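Local atomic coordinates of dITP/XTP pyrophosphatase (Mycobacteroides abscessus, PDB entry 6WWD), a protein that probably hydrolyses XTP, dITP and ITP to their monophosphates and diphosphate with the aid of magnesium, clearing non-canonical purine nucleotides from the cell's nucleotide pool. Residues D[42-47]-D[54-59]; D[104-109]-D[158-163]; D[124-129]-D[134-139]. One frame throughout, in Å; residues are numbered along the deposited sequence. Where two conformers were deposited one is given.

Contact 1 (D[42-47]-D[54-59]); sequences VPETGA and LIKARE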
ATOM      1  N   VAL D  42      21.534  -6.610   8.191  1.00 33.49           N
ATOM      2  CA  VAL D  42      20.259  -6.430   8.892  1.00 37.61           C
ATOM      3  C   VAL D  42      19.207  -7.363   8.293  1.00 33.92           C
ATOM      4  O   VAL D  42      19.095  -7.459   7.057  1.00 32.27           O
ATOM      5  CB  VAL D  42      19.832  -4.965   8.805  1.00 40.11           C
ATOM      6  CG1 VAL D  42      18.500  -4.737   9.472  1.00 43.12           C
ATOM      7  CG2 VAL D  42      20.904  -4.086   9.440  1.00 44.35           C
ATOM      8  N   PRO D  43      18.428  -8.075   9.104  1.00 35.74           N
ATOM      9  CA  PRO D  43      17.412  -8.979   8.543  1.00 33.23           C
ATOM     10  C   PRO D  43      16.326  -8.210   7.804  1.00 27.18           C
ATOM     11  O   PRO D  43      16.084  -7.030   8.052  1.00 29.11           O
ATOM     12  CB  PRO D  43      16.852  -9.699   9.774  1.00 31.71           C
ATOM     13  CG  PRO D  43      17.157  -8.767  10.921  1.00 35.84           C
ATOM     14  CD  PRO D  43      18.446  -8.099  10.582  1.00 31.57           C
ATOM     15  N   GLU D  44      15.696  -8.891   6.849  1.00 22.74           N
ATOM     16  CA  GLU D  44      14.734  -8.268   5.947  1.00 21.99           C
ATOM     17  C   GLU D  44      13.290  -8.574   6.347  1.00 20.16           C
ATOM     18  O   GLU D  44      12.969  -9.702   6.740  1.00 18.78           O
ATOM     19  CB  GLU D  44      14.978  -8.729   4.513  1.00 16.71           C
ATOM     20  CG  GLU D  44      16.359  -8.392   3.985  1.00 21.94           C
ATOM     21  CD  GLU D  44      16.533  -8.771   2.524  1.00 22.29           C
ATOM     22  OE1 GLU D  44      15.535  -8.766   1.781  1.00 17.07           O
ATOM     23  OE2 GLU D  44      17.669  -9.071   2.116  1.00 28.02           O
ATOM     24  N   THR D  45      12.423  -7.557   6.230  1.00 15.43           N
ATOM     25  CA  THR D  45      11.001  -7.663   6.532  1.00 15.06           C
ATOM     26  C   THR D  45      10.186  -6.956   5.451  1.00 15.94           C
ATOM     27  O   THR D  45      10.702  -6.137   4.683  1.00 14.16           O
ATOM     28  CB  THR D  45      10.631  -7.044   7.896  1.00 19.23           C
ATOM     29  OG1 THR D  45      11.041  -5.661   7.947  1.00 17.51           O
ATOM     30  CG2 THR D  45      11.261  -7.811   9.017  1.00 18.42           C
ATOM     31  N   GLY D  46       8.909  -7.294   5.398  1.00 15.28           N
ATOM     32  CA  GLY D  46       7.961  -6.597   4.544  1.00 15.41           C
ATOM     33  C   GLY D  46       7.843  -7.152   3.138  1.00 12.59           C
ATOM     34  O   GLY D  46       8.367  -8.206   2.785  1.00 11.83           O
ATOM     35  N   ALA D  47       7.162  -6.365   2.298  1.00 12.41           N
ATOM     36  CA  ALA D  47       6.862  -6.760   0.936  1.00 11.38           C
ATOM     37  C   ALA D  47       7.725  -6.065  -0.105  1.00 13.72           C
ATOM     38  O   ALA D  47       7.685  -6.460  -1.273  1.00 13.94           O
ATOM     39  CB  ALA D  47       5.383  -6.475   0.624  1.00 12.30           C
ATOM     40  N   LEU D  54      17.681  -1.615  -1.843  1.00 11.67           N
ATOM     41  CA  LEU D  54      18.344  -0.350  -1.541  1.00 17.24           C
ATOM     42  C   LEU D  54      19.026  -0.387  -0.178  1.00 14.37           C
ATOM     43  O   LEU D  54      20.146   0.110  -0.027  1.00 14.76           O
ATOM     44  CB  LEU D  54      17.339   0.806  -1.607  1.00 13.22           C
ATOM     45  CG  LEU D  54      17.164   1.384  -3.007  1.00 17.97           C
ATOM     46  CD1 LEU D  54      15.951   2.353  -3.052  1.00 14.20           C
ATOM     47  CD2 LEU D  54      18.467   2.096  -3.420  1.00 15.88           C
ATOM     48  N   ILE D  55      18.365  -0.956   0.831  1.00 12.61           N
ATOM     49  CA  ILE D  55      19.004  -1.045   2.139  1.00 17.13           C
ATOM     50  C   ILE D  55      20.327  -1.795   2.029  1.00 13.07           C
ATOM     51  O   ILE D  55      21.352  -1.361   2.568  1.00 14.33           O
ATOM     52  CB  ILE D  55      18.060  -1.700   3.164  1.00 19.66           C
ATOM     53  CG1 ILE D  55      16.906  -0.754   3.510  1.00 18.75           C
ATOM     54  CG2 ILE D  55      18.845  -2.053   4.429  1.00 18.02           C
ATOM     55  CD1 ILE D  55      15.810  -1.422   4.329  1.00 21.97           C
ATOM     56  N   LYS D  56      20.337  -2.910   1.297  1.00 13.48           N
ATOM     57  CA  LYS D  56      21.566  -3.691   1.181  1.00 15.32           C
ATOM     58  C   LYS D  56      22.650  -2.936   0.418  1.00 16.92           C
ATOM     59  O   LYS D  56      23.829  -3.005   0.784  1.00 17.17           O
ATOM     60  CB  LYS D  56      21.278  -5.028   0.509  1.00 15.34           C
ATOM     61  CG  LYS D  56      20.952  -6.112   1.510  1.00 27.90           C
ATOM     62  CD  LYS D  56      19.797  -6.987   1.082  1.00 26.84           C
ATOM     63  CE  LYS D  56      20.055  -7.661  -0.229  1.00 24.62           C
ATOM     64  NZ  LYS D  56      19.136  -8.811  -0.387  1.00 20.88           N
ATOM     65  N   ALA D  57      22.281  -2.216  -0.644  1.00 10.89           N
ATOM     66  CA  ALA D  57      23.301  -1.511  -1.413  1.00 14.32           C
ATOM     67  C   ALA D  57      23.888  -0.346  -0.626  1.00 12.90           C
ATOM     68  O   ALA D  57      25.111  -0.119  -0.676  1.00 11.54           O
ATOM     69  CB  ALA D  57      22.729  -1.037  -2.757  1.00 11.28           C
ATOM     70  N   ARG D  58      23.044   0.406   0.108  1.00 13.42           N
ATOM     71  CA  ARG D  58      23.562   1.493   0.943  1.00 12.57           C
ATOM     72  C   ARG D  58      24.587   0.963   1.931  1.00 14.68           C
ATOM     73  O   ARG D  58      25.641   1.574   2.152  1.00 14.36           O
ATOM     74  CB  ARG D  58      22.438   2.166   1.731  1.00 14.33           C
ATOM     75  CG  ARG D  58      21.432   2.921   0.927  1.00 17.93           C
ATOM     76  CD  ARG D  58      20.436   3.628   1.824  1.00 18.62           C
ATOM     77  NE  ARG D  58      19.318   4.111   1.022  1.00 19.30           N
ATOM     78  CZ  ARG D  58      18.070   3.684   1.142  1.00 18.25           C
ATOM     79  NH1 ARG D  58      17.758   2.776   2.060  1.00 17.76           N
ATOM     80  NH2 ARG D  58      17.129   4.181   0.351  1.00 21.18           N
ATOM     81  N   GLU D  59      24.271  -0.168   2.555  1.00 15.07           N
ATOM     82  CA  GLU D  59      25.178  -0.770   3.519  1.00 18.34           C
ATOM     83  C   GLU D  59      26.499  -1.144   2.868  1.00 18.08           C
ATOM     84  O   GLU D  59      27.567  -0.937   3.453  1.00 18.16           O
ATOM     85  CB  GLU D  59      24.513  -1.992   4.143  1.00 16.32           C
ATOM     86  CG  GLU D  59      23.536  -1.655   5.239  1.00 17.39           C
ATOM     87  CD  GLU D  59      24.239  -1.066   6.459  1.00 29.94           C
ATOM     88  OE1 GLU D  59      25.077  -1.769   7.059  1.00 33.45           O
ATOM     89  OE2 GLU D  59      23.957   0.091   6.817  1.00 34.24           O
TER
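A salt bridge between Glu44 and Lys56 lies in the predicted catalytic centre of this HAM1-family pyrophosphatase, beside Asp72, the presumed magnesium ligand and proton acceptor. Glu44 belongs to the loop that leads into helix 49-64, and Lys56 sits on that helix, so the bridge ties the helix back to its own approach. Glu44 and Lys56 are the only residues that touch across the two segments, through the carboxylate and the outer part of the lysine chain; the neighbouring backbones stay apart, and two long, flexible side chains suit the gap between them.

Glu44 turns its CB toward the helix. CG stands anti to the carbonyl carbon (chi1 -60°), and the chain runs on extended to deliver the carboxylate to the lysine. Lys56 starts out along the flank of the helix and reaches its partner by bending at chi2 and chi3 (chi3 59°), which folds the amine end round to the carboxylate. The two side chains cross at about a right angle. As a result OE2 of Glu44 meets more than the ammonium group: CD of Lys56 lies 3.2 Å from that oxygen, so the end of the methylene chain passes close by it.

The ammonium group is shared. Besides Glu44, NZ of Lys56 donates a hydrogen bond to the backbone O of Asp71 and forms a salt bridge with OD1 of Asp72. A lysine suits this place because its amine can reach all three at once. The loop also reaches the second subunit, where Arg116 is hydrogen-bonded to O of Pro43 and OG1 of Thr45. Within the bridge itself, NZ of Lys56 lies 2.9 Å from OE2 of Glu44, approaching on the syn side and 21° out of the carboxylate plane.

Contact 2 (D[104-109]-D[158-163]); sequences LLLAQL and DPIFVP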
ATOM      1  N   LEU D 104       3.052 -24.505   2.942  1.00 19.36           N
ATOM      2  CA  LEU D 104       2.383 -23.490   3.749  1.00 20.13           C
ATOM      3  C   LEU D 104       1.581 -22.535   2.869  1.00 17.23           C
ATOM      4  O   LEU D 104       0.429 -22.204   3.173  1.00 15.82           O
ATOM      5  CB  LEU D 104       3.403 -22.720   4.598  1.00 18.34           C
ATOM      6  CG  LEU D 104       2.865 -21.491   5.363  1.00 13.41           C
ATOM      7  CD1 LEU D 104       1.728 -21.871   6.355  1.00 14.52           C
ATOM      8  CD2 LEU D 104       4.004 -20.721   6.054  1.00 13.30           C
ATOM      9  N   LEU D 105       2.186 -22.053   1.789  1.00 18.62           N
ATOM     10  CA  LEU D 105       1.488 -21.108   0.918  1.00 13.78           C
ATOM     11  C   LEU D 105       0.192 -21.708   0.379  1.00 17.32           C
ATOM     12  O   LEU D 105      -0.869 -21.067   0.422  1.00 16.87           O
ATOM     13  CB  LEU D 105       2.406 -20.680  -0.224  1.00 14.14           C
ATOM     14  CG  LEU D 105       1.803 -19.638  -1.162  1.00 15.01           C
ATOM     15  CD1 LEU D 105       1.382 -18.442  -0.366  1.00 15.00           C
ATOM     16  CD2 LEU D 105       2.826 -19.219  -2.177  1.00 18.18           C
ATOM     17  N   LEU D 106       0.264 -22.939  -0.149  1.00 16.32           N
ATOM     18  CA  LEU D 106      -0.939 -23.614  -0.635  1.00 17.38           C
ATOM     19  C   LEU D 106      -1.991 -23.734   0.452  1.00 18.61           C
ATOM     20  O   LEU D 106      -3.178 -23.492   0.206  1.00 17.39           O
ATOM     21  CB  LEU D 106      -0.618 -25.013  -1.162  1.00 17.09           C
ATOM     22  CG  LEU D 106       0.125 -25.161  -2.482  1.00 25.04           C
ATOM     23  CD1 LEU D 106       0.208 -26.643  -2.843  1.00 23.37           C
ATOM     24  CD2 LEU D 106      -0.609 -24.369  -3.552  1.00 19.71           C
ATOM     25  N   ALA D 107      -1.577 -24.167   1.649  1.00 18.61           N
ATOM     26  CA  ALA D 107      -2.531 -24.350   2.736  1.00 25.32           C
ATOM     27  C   ALA D 107      -3.150 -23.023   3.142  1.00 19.02           C
ATOM     28  O   ALA D 107      -4.350 -22.956   3.437  1.00 19.25           O
ATOM     29  CB  ALA D 107      -1.862 -25.016   3.938  1.00 18.39           C
ATOM     30  N   GLN D 108      -2.342 -21.957   3.180  1.00 17.33           N
ATOM     31  CA  GLN D 108      -2.878 -20.642   3.527  1.00 15.45           C
ATOM     32  C   GLN D 108      -3.952 -20.213   2.537  1.00 17.81           C
ATOM     33  O   GLN D 108      -4.969 -19.627   2.929  1.00 18.77           O
ATOM     34  CB  GLN D 108      -1.752 -19.595   3.586  1.00 15.38           C
ATOM     35  CG  GLN D 108      -0.822 -19.710   4.807  1.00 15.22           C
ATOM     36  CD  GLN D 108       0.309 -18.699   4.780  1.00 14.35           C
ATOM     37  OE1 GLN D 108       0.867 -18.421   3.730  1.00 13.08           O
ATOM     38  NE2 GLN D 108       0.640 -18.143   5.933  1.00 12.85           N
ATOM     39  N   LEU D 109      -3.771 -20.551   1.259  1.00 16.00           N
ATOM     40  CA  LEU D 109      -4.659 -20.123   0.191  1.00 22.40           C
ATOM     41  C   LEU D 109      -5.702 -21.181  -0.196  1.00 20.80           C
ATOM     42  O   LEU D 109      -6.408 -20.998  -1.187  1.00 19.09           O
ATOM     43  CB  LEU D 109      -3.816 -19.753  -1.033  1.00 16.56           C
ATOM     44  CG  LEU D 109      -2.706 -18.702  -0.896  1.00 14.06           C
ATOM     45  CD1 LEU D 109      -2.067 -18.499  -2.270  1.00 17.95           C
ATOM     46  CD2 LEU D 109      -3.203 -17.380  -0.357  1.00 17.19           C
ATOM     47  N   ASP D 158       8.364 -22.496  -7.991  1.00 16.04           N
ATOM     48  CA  ASP D 158       8.049 -22.830  -9.380  1.00 20.80           C
ATOM     49  C   ASP D 158       6.932 -23.862  -9.535  1.00 18.41           C
ATOM     50  O   ASP D 158       6.091 -23.678 -10.432  1.00 15.03           O
ATOM     51  CB  ASP D 158       9.315 -23.327 -10.096  1.00 24.68           C
ATOM     52  CG  ASP D 158      10.305 -22.211 -10.363  1.00 24.45           C
ATOM     53  OD1 ASP D 158       9.955 -21.042 -10.111  1.00 23.88           O
ATOM     54  OD2 ASP D 158      11.441 -22.501 -10.794  1.00 25.98           O
ATOM     55  N   PRO D 159       6.865 -24.946  -8.744  1.00 16.62           N
ATOM     56  CA  PRO D 159       5.782 -25.929  -8.940  1.00 19.42           C
ATOM     57  C   PRO D 159       4.384 -25.394  -8.644  1.00 15.08           C
ATOM     58  O   PRO D 159       3.421 -26.039  -9.043  1.00 15.56           O
ATOM     59  CB  PRO D 159       6.154 -27.064  -7.966  1.00 19.21           C
ATOM     60  CG  PRO D 159       7.598 -26.914  -7.753  1.00 17.19           C
ATOM     61  CD  PRO D 159       7.877 -25.456  -7.801  1.00 23.12           C
ATOM     62  N   ILE D 160       4.227 -24.241  -7.982  1.00 13.83           N
ATOM     63  CA  ILE D 160       2.893 -23.721  -7.694  1.00 13.55           C
ATOM     64  C   ILE D 160       2.670 -22.341  -8.293  1.00 12.41           C
ATOM     65  O   ILE D 160       1.659 -21.708  -8.001  1.00 12.62           O
ATOM     66  CB  ILE D 160       2.595 -23.682  -6.182  1.00 14.03           C
ATOM     67  CG1 ILE D 160       3.623 -22.783  -5.465  1.00 16.16           C
ATOM     68  CG2 ILE D 160       2.476 -25.087  -5.590  1.00 15.84           C
ATOM     69  CD1 ILE D 160       3.236 -22.498  -4.038  1.00 19.41           C
ATOM     70  N   PHE D 161       3.595 -21.851  -9.113  1.00 13.51           N
ATOM     71  CA  PHE D 161       3.429 -20.553  -9.758  1.00 12.03           C
ATOM     72  C   PHE D 161       2.957 -20.770 -11.186  1.00 15.49           C
ATOM     73  O   PHE D 161       3.671 -21.379 -11.987  1.00 17.38           O
ATOM     74  CB  PHE D 161       4.725 -19.746  -9.739  1.00 14.27           C
ATOM     75  CG  PHE D 161       4.597 -18.389 -10.381  1.00 14.58           C
ATOM     76  CD1 PHE D 161       3.921 -17.369  -9.735  1.00 12.48           C
ATOM     77  CD2 PHE D 161       5.120 -18.146 -11.652  1.00 17.11           C
ATOM     78  CE1 PHE D 161       3.789 -16.104 -10.332  1.00 16.32           C
ATOM     79  CE2 PHE D 161       4.995 -16.882 -12.254  1.00 15.63           C
ATOM     80  CZ  PHE D 161       4.326 -15.863 -11.589  1.00 13.82           C
ATOM     81  N   VAL D 162       1.766 -20.268 -11.507  1.00 14.27           N
ATOM     82  CA  VAL D 162       1.199 -20.378 -12.849  1.00 13.17           C
ATOM     83  C   VAL D 162       1.401 -19.041 -13.550  1.00 16.77           C
ATOM     84  O   VAL D 162       0.729 -18.056 -13.194  1.00 13.75           O
ATOM     85  CB  VAL D 162      -0.291 -20.759 -12.817  1.00 15.25           C
ATOM     86  CG1 VAL D 162      -0.834 -20.849 -14.237  1.00 17.03           C
ATOM     87  CG2 VAL D 162      -0.516 -22.083 -12.068  1.00 14.21           C
ATOM     88  N   PRO D 163       2.318 -18.935 -14.506  1.00 14.70           N
ATOM     89  CA  PRO D 163       2.465 -17.694 -15.276  1.00 17.57           C
ATOM     90  C   PRO D 163       1.195 -17.334 -16.038  1.00 16.27           C
ATOM     91  O   PRO D 163       0.566 -18.184 -16.670  1.00 15.22           O
ATOM     92  CB  PRO D 163       3.603 -18.023 -16.253  1.00 15.19           C
ATOM     93  CG  PRO D 163       4.337 -19.111 -15.606  1.00 17.35           C
ATOM     94  CD  PRO D 163       3.292 -19.950 -14.925  1.00 18.96           C
TER
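Ile160 carries this contact, burying more surface in it than either of its partners, Leu106 and Leu105, which are consecutive residues of helix 98-108. It stands at the end of the short 3-10 turn 158-160, just before strand 161-163, and directs its side chain at the helix. The backbones keep their distance, with CA of Leu106 and CA of Ile160 8.0 Å apart, so branched aliphatic chains fill the interval.

The fork of the isoleucine divides the work. Its CG2 methyl reaches Leu106, 3.8 Å from CD2, and also lies close to CG and CD1, so that the methyl rests against the whole branched end of the leucine. The other arm leads through CG1 to CD1, which touches CD2 of Leu105 at 3.8 Å. With chi1 at 60°, CG1 lies between the backbone N and the carbonyl carbon, a less common choice that sets the two arms toward different leucines. Leu105 answers with CG anti to its own N (chi1 -177°), whereas Leu106 has CG anti to the carbonyl carbon; two different first torsions thus bring successive helix residues onto one isoleucine.

Leu105 also packs on Leu75 and Leu80, and Leu106 on Ile145 and Pro149, which extends the apolar layer. The arrangement is that of a helix packed by aliphatic side chains against the mixed sheet of the alpha/beta HAM1 fold, at the point where the chain enters strand 161-163.

Contact 3 (D[124-129]-D[134-139]); sequences ACALVT and EVVVEG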
ATOM      1  N   ALA D 124      14.295  -7.465  -7.780  1.00 12.07           N
ATOM      2  CA  ALA D 124      14.727  -6.077  -7.676  1.00 14.11           C
ATOM      3  C   ALA D 124      16.244  -5.987  -7.579  1.00 17.23           C
ATOM      4  O   ALA D 124      16.895  -6.841  -6.965  1.00 12.68           O
ATOM      5  CB  ALA D 124      14.088  -5.380  -6.470  1.00 12.58           C
ATOM      6  N   CYS D 125      16.790  -4.930  -8.175  1.00 13.48           N
ATOM      7  CA  CYS D 125      18.219  -4.634  -8.211  1.00 13.72           C
ATOM      8  C   CYS D 125      18.405  -3.172  -7.859  1.00 18.58           C
ATOM      9  O   CYS D 125      17.748  -2.307  -8.453  1.00 15.21           O
ATOM     10  CB  CYS D 125      18.819  -4.893  -9.595  1.00 19.23           C
ATOM     11  SG  CYS D 125      19.242  -6.604  -9.934  1.00 30.89           S
ATOM     12  N   ALA D 126      19.309  -2.886  -6.921  1.00 15.09           N
ATOM     13  CA  ALA D 126      19.588  -1.508  -6.547  1.00 14.12           C
ATOM     14  C   ALA D 126      21.057  -1.173  -6.761  1.00 15.29           C
ATOM     15  O   ALA D 126      21.944  -2.031  -6.634  1.00 12.07           O
ATOM     16  CB  ALA D 126      19.210  -1.234  -5.095  1.00 12.12           C
ATOM     17  N   LEU D 127      21.300   0.086  -7.122  1.00 13.95           N
ATOM     18  CA  LEU D 127      22.644   0.633  -7.207  1.00 12.63           C
ATOM     19  C   LEU D 127      22.705   1.876  -6.341  1.00 14.77           C
ATOM     20  O   LEU D 127      21.848   2.757  -6.458  1.00 12.29           O
ATOM     21  CB  LEU D 127      23.034   0.986  -8.642  1.00 14.06           C
ATOM     22  CG  LEU D 127      24.300   1.866  -8.772  1.00 18.53           C
ATOM     23  CD1 LEU D 127      25.569   1.099  -8.451  1.00 14.20           C
ATOM     24  CD2 LEU D 127      24.393   2.526 -10.151  1.00 25.08           C
ATOM     25  N   VAL D 128      23.715   1.948  -5.485  1.00 12.90           N
ATOM     26  CA  VAL D 128      24.030   3.154  -4.724  1.00 12.44           C
ATOM     27  C   VAL D 128      25.485   3.480  -5.009  1.00 13.71           C
ATOM     28  O   VAL D 128      26.354   2.601  -4.939  1.00 14.10           O
ATOM     29  CB  VAL D 128      23.786   2.978  -3.213  1.00 12.63           C
ATOM     30  CG1 VAL D 128      24.164   4.240  -2.460  1.00 13.22           C
ATOM     31  CG2 VAL D 128      22.330   2.612  -2.947  1.00 12.93           C
ATOM     32  N   THR D 129      25.734   4.697  -5.389  1.00 15.54           N
ATOM     33  CA  THR D 129      27.069   5.128  -5.766  1.00 16.07           C
ATOM     34  C   THR D 129      27.797   5.689  -4.557  1.00 16.73           C
ATOM     35  O   THR D 129      27.175   6.030  -3.543  1.00 17.38           O
ATOM     36  CB  THR D 129      26.986   6.186  -6.869  1.00 17.06           C
ATOM     37  OG1 THR D 129      26.407   7.387  -6.337  1.00 17.20           O
ATOM     38  CG2 THR D 129      26.159   5.668  -8.053  1.00 16.67           C
ATOM     39  N   GLU D 134      21.043   6.972  -5.710  1.00 13.95           N
ATOM     40  CA  GLU D 134      20.307   5.721  -5.493  1.00 13.78           C
ATOM     41  C   GLU D 134      19.373   5.473  -6.661  1.00 15.76           C
ATOM     42  O   GLU D 134      18.538   6.322  -6.977  1.00 13.38           O
ATOM     43  CB  GLU D 134      19.473   5.755  -4.211  1.00 12.38           C
ATOM     44  CG  GLU D 134      20.248   6.094  -2.970  1.00 14.99           C
ATOM     45  CD  GLU D 134      19.388   6.012  -1.730  1.00 20.47           C
ATOM     46  OE1 GLU D 134      18.156   5.851  -1.879  1.00 21.05           O
ATOM     47  OE2 GLU D 134      19.944   6.100  -0.614  1.00 19.30           O
ATOM     48  N   VAL D 135      19.493   4.302  -7.282  1.00 12.86           N
ATOM     49  CA  VAL D 135      18.577   3.865  -8.324  1.00 14.94           C
ATOM     50  C   VAL D 135      18.154   2.436  -8.012  1.00 17.24           C
ATOM     51  O   VAL D 135      18.990   1.585  -7.691  1.00 14.81           O
ATOM     52  CB  VAL D 135      19.222   3.926  -9.725  1.00 17.42           C
ATOM     53  CG1 VAL D 135      18.222   3.431 -10.772  1.00 14.11           C
ATOM     54  CG2 VAL D 135      19.729   5.337 -10.053  1.00 16.29           C
ATOM     55  N   VAL D 136      16.871   2.156  -8.138  1.00 17.12           N
ATOM     56  CA  VAL D 136      16.387   0.801  -7.947  1.00 14.49           C
ATOM     57  C   VAL D 136      15.486   0.435  -9.113  1.00 19.02           C
ATOM     58  O   VAL D 136      14.775   1.286  -9.665  1.00 13.48           O
ATOM     59  CB  VAL D 136      15.677   0.635  -6.586  1.00 13.99           C
ATOM     60  CG1 VAL D 136      14.461   1.530  -6.470  1.00 15.13           C
ATOM     61  CG2 VAL D 136      15.325  -0.833  -6.366  1.00 15.61           C
ATOM     62  N   VAL D 137      15.596  -0.813  -9.555  1.00 18.60           N
ATOM     63  CA  VAL D 137      14.783  -1.349 -10.637  0.51 18.90           C
ATOM     64  C   VAL D 137      14.152  -2.647 -10.147  1.00 17.86           C
ATOM     65  O   VAL D 137      14.740  -3.371  -9.342  1.00 14.86           O
ATOM     66  CB  VAL D 137      15.624  -1.586 -11.920  0.51 20.89           C
ATOM     67  CG1 VAL D 137      14.778  -2.161 -13.058  0.51 22.06           C
ATOM     68  CG2 VAL D 137      16.297  -0.305 -12.363  0.51 21.12           C
ATOM     69  N   GLU D 138      12.945  -2.941 -10.629  1.00 14.54           N
ATOM     70  CA  GLU D 138      12.362  -4.247 -10.355  1.00 17.40           C
ATOM     71  C   GLU D 138      11.680  -4.770 -11.609  1.00 19.81           C
ATOM     72  O   GLU D 138      11.294  -4.000 -12.501  1.00 16.68           O
ATOM     73  CB  GLU D 138      11.373  -4.219  -9.178  1.00 13.04           C
ATOM     74  CG  GLU D 138       9.967  -3.818  -9.562  1.00 15.14           C
ATOM     75  CD  GLU D 138       8.990  -3.938  -8.402  1.00 19.56           C
ATOM     76  OE1 GLU D 138       7.805  -3.550  -8.584  1.00 15.92           O
ATOM     77  OE2 GLU D 138       9.413  -4.409  -7.312  1.00 13.60           O
ATOM     78  N   GLY D 139      11.600  -6.091 -11.690  1.00 16.05           N
ATOM     79  CA  GLY D 139      10.798  -6.769 -12.693  1.00 12.72           C
ATOM     80  C   GLY D 139       9.785  -7.666 -12.011  1.00 14.86           C
ATOM     81  O   GLY D 139      10.089  -8.285 -10.987  1.00 13.18           O
TER
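Glu134 opens the second strand of an antiparallel beta hairpin and faces Val128 in a non-hydrogen-bonded pair. Their side chains lie side by side and point the same way, with CG of Glu134 4.1 Å from CG2 of Val128. The methylene part of the acid can therefore pack like an apolar residue, while its extended chain carries the buried carboxylate on to a salt bridge with Arg58 of helix 49-64.

Val135 comes next, on the other face, and is paired with Leu127 by two backbone bonds: Leu127 N to Val135 O (2.8 Å, 173° at the hydrogen) and Val135 N to Leu127 O (2.9 Å). Val136 returns to the face of Glu134 and lies opposite Ala126. Its CG2, anti to the backbone N, lies 3.5 Å from O of Cys125 as well as 4.1 Å from CB of Ala126; the small alanine suits a place where helix 49-64 presses on the sheet through Ala53 and Leu54. Val137 repeats the hydrogen-bonded pattern with Cys125, its N and O each bonded at 2.8 Å to O and N of that cysteine. The O of Val137 also receives a CA-H...O contact from CA of Ala124, at 3.2 Å.

Glu138 sets its CB 4.0 Å from CB of Ala124, and its OE1 forms a salt bridge with Arg140. The three beta-branched valines, Val135 to Val137, favour the extended backbone. Residues 135-139 also pair antiparallel with a strand of the third subunit, so this regular hairpin becomes part of a beta sheet continuous across a subunit interface.

After strand 2-5, helix 10-22 and strand 29-31, the chain reaches contact 1, which closes a short local loop where segment 42-47 meets helix 49-64. It then passes through strand 67-77 to helix 98-108, where contact 2 opens. Contact 3 closes the short loop of the hairpin between strands 118-128 and 134-145, and contact 2 closes only afterwards, at the start of strand 161-163; the hairpin thus falls within its long loop, and none of the contacts cross. Helix 49-64 lies directly on the hairpin, joining contacts 1 and 3 through Ala57-Val128 and Leu54-Val136. Contact 2 stands apart, about 28 Å from contact 3 between centres, yet reaches the same sheet.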